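Local coordinates for endoglucanase, glycoside hydrolase family 5 protein (Cytophaga hutchinsonii, PDB 5IHS) that probably hydrolyses internal beta-1,4-glucosidic bonds of cellulose chains as a family 5 endoglucanase built on a TIM barrel, at residues N40-Q45 with V50-M55. Numbering follows the deposited sequence.
Sequences NYMVGQ and VQLRGM
M42 and V50 are probably bridged by a water that sits at the edge of the Y41 ring, in the ring plane, 3.5 Å from Y41 CD1; the ring itself does not touch 50-55. This water accepts from M42 N (2.9 Å) and can donate to V50 O (3.0 Å), although more acceptors lie around it than its two protons can serve. Beside it runs the one direct hydrogen bond of the contact, V50 N to M42 O at 2.8 Å, nearly straight at 166° at the hydrogen, with V50 N lying 25° out of the plane of the M42 carbonyl.

The apolar part lies alongside. M42 is modelled in two conformers; in the one described, the chain runs out extended and bends at its end (chi3 66°), which lays the methyl CE against L52 CG and CD1, each at 3.8 Å, and V50 CG1 at 3.9 Å. The methionine chain runs roughly perpendicular to L52. V50 divides its branches: CG1 faces the methionine, while CG2 packs on the G44 backbone, 3.7 Å from G44 N. L35, on the hairpin partner strand 35-38, touches M42, V50 and L52; I190 and S278, just ahead of two barrel strands, also border M42.

The antiparallel hairpin 35-38/41-44 is therefore fastened to the lead-in of the first barrel strand, 53-57, across the N-terminal end of the TIM barrel, opposite the end where such barrels carry their active site. One backbone hydrogen bond and the water take up polar backbone groups of M42 and V50 beside the buried apolar packing of M42, V50 and L52.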
# COMPACT_ATOMS: atom_id res chain seq x y z
N ASN A 40 3.01 -7.48 -16.58
CA ASN A 40 2.17 -6.44 -15.99
C ASN A 40 1.41 -6.91 -14.76
O ASN A 40 0.60 -6.14 -14.23
CB ASN A 40 1.11 -5.94 -16.99
CG ASN A 40 1.67 -5.28 -18.23
OD1 ASN A 40 1.19 -5.56 -19.34
ND2 ASN A 40 2.64 -4.40 -18.08
N TYR A 41 1.61 -8.15 -14.29
CA TYR A 41 0.69 -8.76 -13.34
C TYR A 41 1.36 -9.28 -12.09
O TYR A 41 2.50 -9.75 -12.10
CB TYR A 41 -0.08 -9.91 -14.01
CG TYR A 41 -0.97 -9.38 -15.09
CD1 TYR A 41 -2.19 -8.81 -14.78
CD2 TYR A 41 -0.57 -9.38 -16.42
CE1 TYR A 41 -3.01 -8.28 -15.74
CE2 TYR A 41 -1.38 -8.84 -17.40
CZ TYR A 41 -2.60 -8.29 -17.06
OH TYR A 41 -3.42 -7.76 -18.02
N MET A 42 0.61 -9.24 -11.00
CA MET A 42 0.96 -9.95 -9.78
C MET A 42 0.28 -11.31 -9.82
O MET A 42 -0.93 -11.40 -10.07
CB MET A 42 0.50 -9.16 -8.56
CG MET A 42 1.23 -9.51 -7.29
SD MET A 42 0.88 -8.37 -5.93
CE MET A 42 -0.85 -8.73 -5.66
N VAL A 43 1.06 -12.36 -9.57
CA VAL A 43 0.60 -13.74 -9.67
C VAL A 43 0.92 -14.45 -8.37
O VAL A 43 1.74 -14.00 -7.56
CB VAL A 43 1.22 -14.47 -10.88
CG1 VAL A 43 0.78 -13.78 -12.18
CG2 VAL A 43 2.73 -14.52 -10.78
N GLY A 44 0.21 -15.56 -8.14
CA GLY A 44 0.40 -16.38 -6.97
C GLY A 44 1.00 -17.74 -7.32
O GLY A 44 1.04 -18.17 -8.47
N GLN A 45 1.45 -18.45 -6.27
CA GLN A 45 2.24 -19.66 -6.49
C GLN A 45 1.44 -20.80 -7.09
O GLN A 45 2.05 -21.75 -7.60
CB GLN A 45 2.94 -20.11 -5.20
CG GLN A 45 2.04 -20.80 -4.21
CD GLN A 45 2.79 -21.19 -2.94
OE1 GLN A 45 2.94 -20.37 -2.04
NE2 GLN A 45 3.24 -22.44 -2.85
N VAL A 50 -3.44 -12.41 -9.31
CA VAL A 50 -3.92 -11.92 -8.03
C VAL A 50 -4.14 -10.41 -8.08
O VAL A 50 -3.28 -9.67 -8.58
CB VAL A 50 -2.92 -12.28 -6.91
CG1 VAL A 50 -3.39 -11.73 -5.57
CG2 VAL A 50 -2.73 -13.78 -6.81
N GLN A 51 -5.26 -9.97 -7.52
CA GLN A 51 -5.56 -8.56 -7.31
C GLN A 51 -6.03 -8.41 -5.86
O GLN A 51 -7.05 -8.98 -5.48
CB GLN A 51 -6.63 -8.06 -8.27
CG GLN A 51 -6.85 -6.56 -8.16
CD GLN A 51 -7.99 -6.07 -9.01
OE1 GLN A 51 -8.67 -6.86 -9.67
NE2 GLN A 51 -8.21 -4.78 -8.99
N LEU A 52 -5.26 -7.66 -5.07
CA LEU A 52 -5.57 -7.40 -3.67
C LEU A 52 -6.29 -6.06 -3.55
O LEU A 52 -6.08 -5.15 -4.36
CB LEU A 52 -4.27 -7.36 -2.85
CG LEU A 52 -3.43 -8.64 -2.93
CD1 LEU A 52 -2.14 -8.47 -2.14
CD2 LEU A 52 -4.19 -9.88 -2.45
N ARG A 53 -7.13 -5.93 -2.53
CA ARG A 53 -7.77 -4.66 -2.24
C ARG A 53 -7.90 -4.53 -0.74
O ARG A 53 -8.25 -5.51 -0.06
CB ARG A 53 -9.18 -4.55 -2.83
CG ARG A 53 -9.34 -4.85 -4.30
CD ARG A 53 -10.84 -4.87 -4.63
NE ARG A 53 -11.07 -5.11 -6.04
CZ ARG A 53 -11.10 -6.31 -6.60
NH1 ARG A 53 -10.97 -7.40 -5.86
NH2 ARG A 53 -11.29 -6.41 -7.91
N GLY A 54 -7.61 -3.35 -0.22
CA GLY A 54 -7.70 -3.15 1.20
C GLY A 54 -7.57 -1.71 1.62
O GLY A 54 -7.94 -0.79 0.88
N MET A 55 -7.05 -1.54 2.83
CA MET A 55 -6.97 -0.25 3.48
C MET A 55 -5.56 0.05 3.93
O MET A 55 -4.83 -0.84 4.39
CB MET A 55 -7.86 -0.19 4.73
CG MET A 55 -9.35 -0.24 4.43
SD MET A 55 -9.94 1.07 3.36
CE MET A 55 -9.73 2.54 4.39
O HOH W 1 -2.27 -8.83 -11.26